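Local atomic coordinates of capsular polysaccharide biosynthesis protein (PDB entry 4BQN), a protein that binds coenzyme A and is probably an acetyltransferase in the biosynthesis of the capsular polysaccharide of Burkholderia pseudomallei. Residues Pro105-Pro110 with Thr237-Tyr242; Glu118-Ala123 with Tyr197-Pro202; Asn258-Leu263 with Pro271-Gln276. The protein carries 1 engineered substitution. All blocks are in the same frame, centred on the assembly; numbering follows the deposited sequence. Where two conformers were deposited one is given.

Interaction 1 of 3, residues Pro105-Pro110 with Thr237-Tyr242; sequences PTVNSP and TKMSLY
Val107 and Met239 face each other with their CA atoms 8.4 Å apart, and Thr106 and Tyr242 with theirs at 8.9 Å, so the two backbones stay well clear of one another and side chains fill the gap. The first pair is apolar. With CG1 anti to the backbone N (chi1 175°), Val107 turns both methyls outward as a fork, and the sulfur of Met239 sits between the prongs: SD lies 4.2 Å from Val107 CG1 and equally far from Val107 CG2. A bend at chi2 (-69°) brings the sulfur of Met239 there. In the second pair Thr106 and Tyr242 approach from opposite directions. Thr106 CG2 lies over one face of the Tyr242 ring, 4.2 Å above its plane and displaced toward the rim, while Thr106 OG1 makes the closest touch, 3.4 Å from Tyr242 CE1. What ties the two together is a shared partner: Thr106 OG1 and Tyr242 OH are both hydrogen-bonded to Asp122 OD2, and the phenol also bonds to the hydroxyl of Tyr138. All four touching residues are buried. The contact packs the loop between helix 204-217 and strand 260-262 onto strand 107-108, with the side chain of Val107 about 8 Å from that of Asn200 of the CoA site. Helix 142-151 packs against the threonine end, Leu149 touching Thr106, and Leu142 and Ile145 touching Tyr242. On the methionine side, Met239 rests against Tyr260 of strand 260-262 and Tyr272 of helix 269-281, while strand 107-108 pairs antiparallel with strand 121-122.

Interaction 2 of 3, residues Glu118-Ala123 with Tyr197-Pro202; sequences EGYVDA and YTMNHP. With COA (coenzyme A), chain C.
The hydroxyl of Tyr120 stands over the middle of the His201 ring, with OH 3.1 Å above the imidazole plane of His201. This is a T-shaped pair: the edge of the tyrosine points into the histidine face, centroids 5.7 Å apart and planes at 86°. The loop receiving it, Thr198 to His201, is a type I beta turn combined with an ST turn, in which Asn200 N donates to Thr198 OG1 at 3.3 Å. The turn thus gathers three side chains around one phenol. Tyr120 OH donates to Asn200 OD1 at 2.6 Å; the bond lies in the carbonyl plane of the amide, with a C=O...O angle of 148°, and OD1 meets the tyrosine ring at its edge. Thr198 OG1 gives a second, weak hydrogen bond to Tyr120 OH, 2.9 Å long. Thr198 also crosses the tyrosine at about a right angle and lies over one ring face, its CB making a CH-pi contact 3.9 Å from the centroid of the Tyr120 ring. Held by one short and one weak bond and covered on that face, the buried phenol is probably fixed in its rotation. It is a second-shell residue of the coenzyme A pocket, since Asn200 belongs to the CoA site and His201 touches Cys14, the residue seen covalently linked to CoA. Asn200 holds its amide between its own backbone N and carbonyl carbon (chi1 55°), with OD1 turned to the phenol and CG 3.5 Å from C2P of the coenzyme A arm that carries the sulfur.

Interaction 3 of 3, residues Asn258-Leu263 with Pro271-Gln276; sequences NEYQVL and PYLLEQ
The rings of Tyr260 and Tyr272 lie face to face, centroids 3.8 Å apart and planes 18° from parallel. Tyr272 CD2 sits over the centre of the Tyr260 ring, 3.3 Å above its plane; reciprocally, Tyr260 CD2 lies over the centre of the Tyr272 ring. The two side chains nevertheless run across each other at about a right angle, so the phenol hydroxyls point in different directions while the six-membered rings overlap closely. At the edge of the Tyr272 ring, in its plane, is CD2 of Leu273, the next residue of the helix, and this same methyl reaches Tyr260 OH at 3.5 Å. Val262 approaches the Tyr272 ring obliquely, with its CG1 3.9 Å from Tyr272 CE1. Tyr272 can meet both strand residues because its CG extends away from its own backbone N (chi1 177°), carrying the ring off the helix. The axes of strand 260-262 and helix segment 271-276 pass 10.7 Å apart, with 59° between their N-to-C directions, a gap that the stacked tyrosines bridge. Strand 260-262 pairs antiparallel with strand 265-267, forming a beta hairpin that leads directly into helix 269-281, and the stack is where the helix packs against the hairpin. Around it, Lys267 of the second hairpin strand touches Val262 and Tyr272, Glu118 packs on the same two residues, and Leu273 reaches Leu139 of helix 135-140 and Ile125 of helix 123-130.

The three contacts form one cluster in which each touches the other two: the centres of interactions 1 and 2 are about 5 Å apart, those of 1 and 3 about 10 Å, and those of 2 and 3 about 12 Å. Interaction 2 is nested within the loop closed by interaction 1, and interaction 3 follows later in sequence. Strands 107-108 and 121-122, one from each of the first two contacts, pair in the same small antiparallel sheet. Segment 237-242 joins interaction 3 through hydrogen bonds of Lys238 N to Gln261 O and Ser240 OG to Asn258 O, while Gln276 OE1 bonds Asp122 N. Packing is thus continuous from the coenzyme A pocket to hairpin 260-267 and helix 269-281.

Interaction 1 of 3, residues Pro105-Pro110 with Thr237-Tyr242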
loop_
_atom_site.group_PDB
_atom_site.type_symbol
_atom_site.label_atom_id
_atom_site.label_comp_id
_atom_site.label_asym_id
_atom_site.label_seq_id
_atom_site.Cartn_x
_atom_site.Cartn_y
_atom_site.Cartn_z
ATOM N N PRO A 105 -12.608 0.721 -2.843
ATOM C CA PRO A 105 -12.584 -0.371 -3.807
ATOM C C PRO A 105 -12.581 0.113 -5.261
ATOM O O PRO A 105 -12.379 -0.692 -6.167
ATOM C CB PRO A 105 -13.870 -1.166 -3.487
ATOM C CG PRO A 105 -14.280 -0.727 -2.129
ATOM C CD PRO A 105 -13.814 0.698 -2.005
ATOM N N THR A 106 -12.815 1.411 -5.481
ATOM C CA THR A 106 -12.813 1.963 -6.830
ATOM C C THR A 106 -11.450 2.530 -7.246
ATOM O O THR A 106 -11.316 3.028 -8.357
ATOM C CB THR A 106 -13.851 3.095 -6.965
ATOM O OG1 THR A 106 -13.469 4.188 -6.139
ATOM C CG2 THR A 106 -15.253 2.622 -6.584
ATOM N N VAL A 107 -10.447 2.468 -6.363
ATOM C CA VAL A 107 -9.183 3.181 -6.576
ATOM C C VAL A 107 -8.081 2.207 -6.955
ATOM O O VAL A 107 -7.943 1.149 -6.357
ATOM C CB VAL A 107 -8.783 4.007 -5.324
ATOM C CG1 VAL A 107 -7.415 4.662 -5.481
ATOM C CG2 VAL A 107 -9.845 5.054 -5.006
ATOM N N ASN A 108 -7.264 2.588 -7.926
ATOM C CA ASN A 108 -6.044 1.856 -8.219
ATOM C C ASN A 108 -4.995 2.840 -8.737
ATOM O O ASN A 108 -5.100 4.036 -8.482
ATOM C CB ASN A 108 -6.317 0.674 -9.153
ATOM C CG ASN A 108 -5.358 -0.473 -8.901
ATOM O OD1 ASN A 108 -4.176 -0.381 -9.228
ATOM N ND2 ASN A 108 -5.842 -1.539 -8.281
ATOM N N SER A 109 -3.981 2.353 -9.434
ATOM C CA SER A 109 -2.990 3.237 -10.026
ATOM C C SER A 109 -2.937 2.927 -11.510
ATOM O O SER A 109 -3.229 1.796 -11.922
ATOM C CB SER A 109 -1.637 3.040 -9.362
ATOM O OG SER A 109 -1.736 3.343 -7.983
ATOM N N PRO A 110 -2.598 3.937 -12.324
ATOM C CA PRO A 110 -2.584 3.757 -13.773
ATOM C C PRO A 110 -1.703 2.597 -14.197
ATOM O O PRO A 110 -0.583 2.423 -13.666
ATOM C CB PRO A 110 -1.973 5.063 -14.292
ATOM C CG PRO A 110 -2.221 6.066 -13.235
ATOM C CD PRO A 110 -2.290 5.330 -11.928
ATOM N N THR A 237 -1.291 11.336 1.124
ATOM C CA THR A 237 -2.512 11.271 0.341
ATOM C C THR A 237 -3.552 10.438 1.071
ATOM O O THR A 237 -3.257 9.355 1.589
ATOM C CB THR A 237 -2.201 10.741 -1.065
ATOM O OG1 THR A 237 -1.462 11.758 -1.755
ATOM C CG2 THR A 237 -3.450 10.386 -1.856
ATOM N N LYS A 238 -4.776 10.952 1.131
ATOM C CA LYS A 238 -5.828 10.304 1.912
ATOM C C LYS A 238 -7.062 10.175 1.045
ATOM O O LYS A 238 -7.723 11.177 0.740
ATOM C CB LYS A 238 -6.114 11.091 3.200
ATOM C CG LYS A 238 -4.893 11.262 4.107
ATOM C CD LYS A 238 -5.161 12.054 5.378
ATOM C CE LYS A 238 -3.893 12.142 6.221
ATOM N NZ LYS A 238 -4.035 13.009 7.425
ATOM N N MET A 239 -7.327 8.952 0.597
ATOM C CA MET A 239 -8.500 8.684 -0.225
ATOM C C MET A 239 -9.765 8.758 0.616
ATOM O O MET A 239 -9.761 8.372 1.788
ATOM C CB MET A 239 -8.393 7.331 -0.917
ATOM C CG MET A 239 -7.309 7.259 -1.991
ATOM S SD MET A 239 -7.711 8.278 -3.425
ATOM C CE MET A 239 -6.369 9.445 -3.445
ATOM N N SER A 240 -10.836 9.270 0.017
ATOM C CA SER A 240 -12.117 9.391 0.696
ATOM C C SER A 240 -13.023 8.200 0.379
ATOM O O SER A 240 -13.105 7.768 -0.763
ATOM C CB SER A 240 -12.779 10.681 0.249
ATOM O OG SER A 240 -14.026 10.825 0.879
ATOM N N LEU A 241 -13.707 7.673 1.392
ATOM C CA LEU A 241 -14.647 6.578 1.176
ATOM C C LEU A 241 -15.944 7.070 0.535
ATOM O O LEU A 241 -16.438 8.152 0.873
ATOM C CB LEU A 241 -14.940 5.845 2.487
ATOM C CG LEU A 241 -13.835 4.935 3.039
ATOM C CD1 LEU A 241 -12.670 5.701 3.674
ATOM C CD2 LEU A 241 -14.419 3.946 4.028
ATOM N N TYR A 242 -16.492 6.275 -0.375
ATOM C CA TYR A 242 -17.722 6.669 -1.065
ATOM C C TYR A 242 -18.916 6.732 -0.093
ATOM O O TYR A 242 -18.923 6.063 0.946
ATOM C CB TYR A 242 -18.033 5.687 -2.200
ATOM C CG TYR A 242 -17.422 6.048 -3.542
ATOM C CD1 TYR A 242 -16.056 6.319 -3.684
ATOM C CD2 TYR A 242 -18.219 6.060 -4.690
ATOM C CE1 TYR A 242 -15.512 6.626 -4.932
ATOM C CE2 TYR A 242 -17.686 6.363 -5.940
ATOM C CZ TYR A 242 -16.335 6.648 -6.053
ATOM O OH TYR A 242 -15.815 6.938 -7.291
#

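Interaction 2 of 3, residues Glu118-Ala123 with Tyr197-Pro202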
loop_
_atom_site.group_PDB
_atom_site.type_symbol
_atom_site.label_atom_id
_atom_site.label_comp_id
_atom_site.label_asym_id
_atom_site.label_seq_id
_atom_site.Cartn_x
_atom_site.Cartn_y
_atom_site.Cartn_z
ATOM N N GLU A 118 -0.602 12.325 -8.611
ATOM C CA GLU A 118 -0.968 11.953 -7.262
ATOM C C GLU A 118 -0.791 10.460 -6.967
ATOM O O GLU A 118 -0.938 10.039 -5.821
ATOM C CB GLU A 118 -2.392 12.437 -6.967
ATOM C CG GLU A 118 -2.505 13.962 -7.075
ATOM C CD GLU A 118 -3.916 14.474 -7.230
ATOM O OE1 GLU A 118 -4.848 13.651 -7.404
ATOM O OE2 GLU A 118 -4.083 15.714 -7.179
ATOM N N GLY A 119 -0.488 9.671 -8.004
ATOM C CA GLY A 119 -0.186 8.244 -7.853
ATOM C C GLY A 119 -1.379 7.289 -7.866
ATOM O O GLY A 119 -1.201 6.066 -7.861
ATOM N N TYR A 120 -2.596 7.831 -7.831
ATOM C CA TYR A 120 -3.816 7.024 -7.752
ATOM C C TYR A 120 -4.871 7.615 -8.656
ATOM O O TYR A 120 -4.891 8.837 -8.888
ATOM C CB TYR A 120 -4.365 6.974 -6.320
ATOM C CG TYR A 120 -3.341 6.513 -5.330
ATOM C CD1 TYR A 120 -3.136 5.158 -5.090
ATOM C CD2 TYR A 120 -2.524 7.435 -4.672
ATOM C CE1 TYR A 120 -2.161 4.737 -4.193
ATOM C CE2 TYR A 120 -1.545 7.017 -3.785
ATOM C CZ TYR A 120 -1.373 5.676 -3.553
ATOM O OH TYR A 120 -0.412 5.284 -2.662
ATOM N N VAL A 121 -5.727 6.746 -9.178
ATOM C CA VAL A 121 -6.869 7.152 -9.974
ATOM C C VAL A 121 -8.091 6.327 -9.591
ATOM O O VAL A 121 -7.978 5.270 -8.958
ATOM C CB VAL A 121 -6.604 6.987 -11.490
ATOM C CG1 VAL A 121 -5.465 7.895 -11.958
ATOM C CG2 VAL A 121 -6.316 5.534 -11.846
ATOM N N ASP A 122 -9.261 6.825 -9.952
ATOM C CA ASP A 122 -10.486 6.094 -9.687
ATOM C C ASP A 122 -10.802 5.230 -10.905
ATOM O O ASP A 122 -11.200 5.729 -11.961
ATOM C CB ASP A 122 -11.625 7.047 -9.308
ATOM C CG ASP A 122 -12.824 6.314 -8.760
ATOM O OD1 ASP A 122 -13.386 5.479 -9.500
ATOM O OD2 ASP A 122 -13.164 6.534 -7.574
ATOM N N ALA A 123 -10.561 3.931 -10.765
ATOM C CA ALA A 123 -10.793 2.975 -11.829
ATOM C C ALA A 123 -12.261 2.814 -12.186
ATOM O O ALA A 123 -12.571 2.473 -13.327
ATOM C CB ALA A 123 -10.185 1.628 -11.477
ATOM N N TYR A 197 -4.537 4.789 4.328
ATOM C CA TYR A 197 -4.933 6.049 3.684
ATOM C C TYR A 197 -5.144 5.876 2.164
ATOM O O TYR A 197 -5.955 6.588 1.546
ATOM C CB TYR A 197 -3.840 7.087 3.892
ATOM C CG TYR A 197 -3.732 7.618 5.295
ATOM C CD1 TYR A 197 -4.839 8.153 5.955
ATOM C CD2 TYR A 197 -2.495 7.628 5.950
ATOM C CE1 TYR A 197 -4.731 8.665 7.240
ATOM C CE2 TYR A 197 -2.372 8.152 7.241
ATOM C CZ TYR A 197 -3.493 8.672 7.884
ATOM O OH TYR A 197 -3.413 9.196 9.156
ATOM N N THR A 198 -4.370 4.975 1.561
ATOM C CA THR A 198 -4.557 4.531 0.182
ATOM C C THR A 198 -4.286 3.040 0.206
ATOM O O THR A 198 -3.788 2.510 1.233
ATOM C CB THR A 198 -3.560 5.152 -0.802
ATOM O OG1 THR A 198 -2.289 4.525 -0.584
ATOM C CG2 THR A 198 -3.422 6.671 -0.594
ATOM N N MET A 199 -4.596 2.341 -0.886
ATOM C CA MET A 199 -4.431 0.892 -0.931
ATOM C C MET A 199 -3.062 0.418 -0.469
ATOM O O MET A 199 -2.923 -0.702 0.011
ATOM C CB MET A 199 -4.707 0.368 -2.337
ATOM C CG MET A 199 -3.774 0.881 -3.416
ATOM S SD MET A 199 -4.432 0.386 -5.020
ATOM C CE MET A 199 -3.047 0.773 -6.080
ATOM N N ASN A 200 -2.030 1.246 -0.667
ATOM C CA ASN A 200 -0.671 0.806 -0.305
ATOM C C ASN A 200 0.062 1.775 0.628
ATOM O O ASN A 200 1.284 1.702 0.788
ATOM C CB ASN A 200 0.135 0.462 -1.571
ATOM C CG ASN A 200 0.159 1.614 -2.554
ATOM O OD1 ASN A 200 0.057 2.763 -2.139
ATOM N ND2 ASN A 200 0.246 1.313 -3.847
ATOM N N HIS A 201 -0.704 2.636 1.297
ATOM C CA HIS A 201 -0.150 3.515 2.325
ATOM C C HIS A 201 -0.822 3.279 3.674
ATOM O O HIS A 201 -1.834 3.904 3.992
ATOM C CB HIS A 201 -0.299 4.993 1.948
ATOM C CG HIS A 201 0.618 5.449 0.854
ATOM N ND1 HIS A 201 0.585 6.739 0.376
ATOM C CD2 HIS A 201 1.568 4.803 0.129
ATOM C CE1 HIS A 201 1.494 6.881 -0.572
ATOM N NE2 HIS A 201 2.110 5.725 -0.738
ATOM N N PRO A 202 -0.262 2.366 4.477
ATOM C CA PRO A 202 -0.726 2.159 5.858
ATOM C C PRO A 202 -0.736 3.441 6.674
ATOM O O PRO A 202 0.151 4.293 6.518
ATOM C CB PRO A 202 0.313 1.177 6.421
ATOM C CG PRO A 202 0.744 0.405 5.214
ATOM C CD PRO A 202 0.771 1.392 4.082
HETATM N N1A COA C . -3.817 -7.023 -3.858
HETATM C C2A COA C . -3.923 -6.570 -5.132
HETATM N N3A COA C . -2.872 -6.090 -5.820
HETATM C C4A COA C . -1.648 -6.087 -5.247
HETATM C C5A COA C . -1.463 -6.570 -3.884
HETATM C C6A COA C . -2.647 -7.058 -3.189
HETATM N N6A COA C . -2.547 -7.511 -1.922
HETATM N N7A COA C . -0.154 -6.446 -3.562
HETATM C C8A COA C . 0.461 -5.930 -4.655
HETATM N N9A COA C . -0.436 -5.695 -5.639
HETATM C C1B COA C . -0.188 -5.191 -6.996
HETATM C C2B COA C . 0.927 -4.168 -7.122
HETATM O O2B COA C . 0.426 -2.852 -6.881
HETATM C C3B COA C . 1.337 -4.406 -8.567
HETATM O O3B COA C . 0.338 -3.779 -9.394
HETATM P P3B COA C . 0.542 -3.555 -10.973
HETATM O O7A COA C . -0.655 -2.723 -11.360
HETATM O O8A COA C . 1.846 -2.811 -11.082
HETATM O O9A COA C . 0.570 -4.930 -11.599
HETATM C C4B COA C . 1.207 -5.921 -8.719
HETATM O O4B COA C . 0.269 -6.334 -7.724
HETATM C C5B COA C . 2.520 -6.684 -8.546
HETATM O O5B COA C . 3.052 -6.325 -7.276
HETATM P P1A COA C . 3.632 -7.405 -6.267
HETATM O O1A COA C . 3.941 -6.664 -4.999
HETATM O O2A COA C . 2.721 -8.592 -6.170
HETATM O O3A COA C . 4.981 -7.958 -6.923
HETATM P P2A COA C . 6.365 -7.301 -7.422
HETATM O O4A COA C . 6.434 -7.491 -8.917
HETATM O O5A COA C . 7.435 -7.943 -6.584
HETATM O O6A COA C . 6.278 -5.740 -7.121
HETATM C CBP COA C . 6.215 -3.628 -5.987
HETATM C CCP COA C . 6.585 -5.105 -5.864
HETATM C CDP COA C . 6.510 -2.900 -4.681
HETATM C CEP COA C . 7.106 -3.009 -7.049
HETATM C CAP COA C . 4.712 -3.545 -6.365
HETATM O OAP COA C . 3.909 -3.952 -5.256
HETATM C C9P COA C . 4.181 -2.214 -6.872
HETATM O O9P COA C . 4.297 -1.911 -8.053
HETATM N N8P COA C . 3.533 -1.420 -6.013
HETATM C C7P COA C . 2.932 -0.157 -6.423
HETATM C C6P COA C . 3.914 0.976 -6.659
HETATM C C5P COA C . 4.635 1.251 -5.367
HETATM O O5P COA C . 5.681 0.684 -5.091
HETATM N N4P COA C . 4.055 2.135 -4.576
HETATM C C3P COA C . 4.621 2.497 -3.308
HETATM C C2P COA C . 3.616 2.235 -2.210
HETATM S S1P COA C . 4.490 2.105 -0.702
#

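Interaction 3 of 3, residues Asn258-Leu263 with Pro271-Gln276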
loop_
_atom_site.group_PDB
_atom_site.type_symbol
_atom_site.label_atom_id
_atom_site.label_comp_id
_atom_site.label_asym_id
_atom_site.label_seq_id
_atom_site.Cartn_x
_atom_site.Cartn_y
_atom_site.Cartn_z
ATOM N N ASN A 258 -16.206 12.557 2.438
ATOM C CA ASN A 258 -15.172 13.477 2.892
ATOM C C ASN A 258 -14.369 14.099 1.731
ATOM O O ASN A 258 -14.317 13.556 0.617
ATOM C CB ASN A 258 -14.190 12.736 3.823
ATOM C CG ASN A 258 -14.767 12.446 5.208
ATOM O OD1 ASN A 258 -14.798 11.301 5.653
ATOM N ND2 ASN A 258 -15.174 13.494 5.910
ATOM N N GLU A 259 -13.744 15.238 2.012
ATOM C CA GLU A 259 -12.734 15.762 1.100
ATOM C C GLU A 259 -11.592 14.746 0.971
ATOM O O GLU A 259 -11.377 13.906 1.842
ATOM C CB GLU A 259 -12.195 17.116 1.579
ATOM C CG GLU A 259 -11.322 17.045 2.826
ATOM C CD GLU A 259 -11.078 18.387 3.496
ATOM O OE1 GLU A 259 -11.412 19.449 2.919
ATOM O OE2 GLU A 259 -10.542 18.369 4.623
ATOM N N TYR A 260 -10.899 14.794 -0.156
ATOM C CA TYR A 260 -9.676 14.019 -0.352
ATOM C C TYR A 260 -8.496 14.858 0.126
ATOM O O TYR A 260 -8.576 16.088 0.182
ATOM C CB TYR A 260 -9.475 13.731 -1.833
ATOM C CG TYR A 260 -10.400 12.715 -2.433
ATOM C CD1 TYR A 260 -11.732 13.036 -2.723
ATOM C CD2 TYR A 260 -9.940 11.438 -2.765
ATOM C CE1 TYR A 260 -12.575 12.111 -3.318
ATOM C CE2 TYR A 260 -10.780 10.499 -3.354
ATOM C CZ TYR A 260 -12.099 10.858 -3.638
ATOM O OH TYR A 260 -12.952 9.984 -4.235
ATOM N N GLN A 261 -7.397 14.201 0.482
ATOM C CA GLN A 261 -6.112 14.886 0.577
ATOM C C GLN A 261 -5.207 14.274 -0.480
ATOM O O GLN A 261 -5.071 13.050 -0.567
ATOM C CB GLN A 261 -5.490 14.736 1.964
ATOM C CG GLN A 261 -4.111 15.364 2.098
ATOM C CD GLN A 261 -3.627 15.382 3.526
ATOM O OE1 GLN A 261 -4.239 16.013 4.381
ATOM N NE2 GLN A 261 -2.524 14.688 3.796
ATOM N N VAL A 262 -4.599 15.125 -1.297
ATOM C CA VAL A 262 -3.690 14.665 -2.333
ATOM C C VAL A 262 -2.422 15.509 -2.260
ATOM O O VAL A 262 -2.480 16.747 -2.342
ATOM C CB VAL A 262 -4.349 14.692 -3.736
ATOM C CG1 VAL A 262 -5.235 13.467 -3.939
ATOM C CG2 VAL A 262 -5.140 15.978 -3.953
ATOM N N LEU A 263 -1.281 14.848 -2.089
ATOM C CA LEU A 263 0.011 15.544 -1.940
ATOM C C LEU A 263 -0.085 16.659 -0.885
ATOM O O LEU A 263 0.354 17.788 -1.107
ATOM C CB LEU A 263 0.519 16.074 -3.294
ATOM C CG LEU A 263 0.579 15.057 -4.442
ATOM C CD1 LEU A 263 0.963 15.735 -5.750
ATOM C CD2 LEU A 263 1.510 13.895 -4.115
ATOM N N PRO A 271 -14.992 18.265 -7.106
ATOM C CA PRO A 271 -13.958 18.593 -8.083
ATOM C C PRO A 271 -12.922 17.492 -8.252
ATOM O O PRO A 271 -12.425 17.310 -9.354
ATOM C CB PRO A 271 -13.300 19.861 -7.515
ATOM C CG PRO A 271 -13.749 19.956 -6.105
ATOM C CD PRO A 271 -15.090 19.303 -6.061
ATOM N N TYR A 272 -12.602 16.760 -7.189
ATOM C CA TYR A 272 -11.667 15.644 -7.316
ATOM C C TYR A 272 -12.160 14.636 -8.364
ATOM O O TYR A 272 -11.421 14.236 -9.289
ATOM C CB TYR A 272 -11.426 14.950 -5.962
ATOM C CG TYR A 272 -10.519 13.747 -6.126
ATOM C CD1 TYR A 272 -9.132 13.889 -6.098
ATOM C CD2 TYR A 272 -11.047 12.476 -6.387
ATOM C CE1 TYR A 272 -8.296 12.797 -6.295
ATOM C CE2 TYR A 272 -10.224 11.377 -6.588
ATOM C CZ TYR A 272 -8.848 11.541 -6.538
ATOM O OH TYR A 272 -8.049 10.449 -6.745
ATOM N N LEU A 273 -13.415 14.227 -8.227
ATOM C CA LEU A 273 -13.963 13.213 -9.116
ATOM C C LEU A 273 -14.173 13.744 -10.535
ATOM O O LEU A 273 -13.922 13.049 -11.508
ATOM C CB LEU A 273 -15.249 12.622 -8.532
ATOM C CG LEU A 273 -15.056 11.824 -7.230
ATOM C CD1 LEU A 273 -16.409 11.523 -6.610
ATOM C CD2 LEU A 273 -14.269 10.538 -7.473
ATOM N N LEU A 274 -14.627 14.984 -10.658
ATOM C CA LEU A 274 -14.720 15.604 -11.975
ATOM C C LEU A 274 -13.356 15.659 -12.670
ATOM O O LEU A 274 -13.253 15.392 -13.874
ATOM C CB LEU A 274 -15.334 16.999 -11.859
ATOM C CG LEU A 274 -16.815 17.064 -11.454
ATOM C CD1 LEU A 274 -17.242 18.492 -11.163
ATOM C CD2 LEU A 274 -17.738 16.425 -12.482
ATOM N N GLU A 275 -12.309 15.987 -11.916
ATOM C CA GLU A 275 -10.948 16.030 -12.472
ATOM C C GLU A 275 -10.450 14.650 -12.900
ATOM O O GLU A 275 -9.682 14.523 -13.845
ATOM C CB GLU A 275 -9.982 16.689 -11.483
ATOM C CG GLU A 275 -10.187 18.191 -11.332
ATOM C CD GLU A 275 -9.238 18.853 -10.340
ATOM O OE1 GLU A 275 -8.215 18.236 -9.971
ATOM O OE2 GLU A 275 -9.519 20.000 -9.928
ATOM N N GLN A 276 -10.892 13.608 -12.208
ATOM C CA GLN A 276 -10.583 12.239 -12.651
ATOM C C GLN A 276 -11.151 11.976 -14.042
ATOM O O GLN A 276 -10.466 11.424 -14.914
ATOM C CB GLN A 276 -11.105 11.193 -11.647
ATOM C CG GLN A 276 -10.359 11.195 -10.320
ATOM C CD GLN A 276 -8.986 10.557 -10.446
ATOM O OE1 GLN A 276 -8.859 9.438 -10.937
ATOM N NE2 GLN A 276 -7.953 11.276 -10.020
#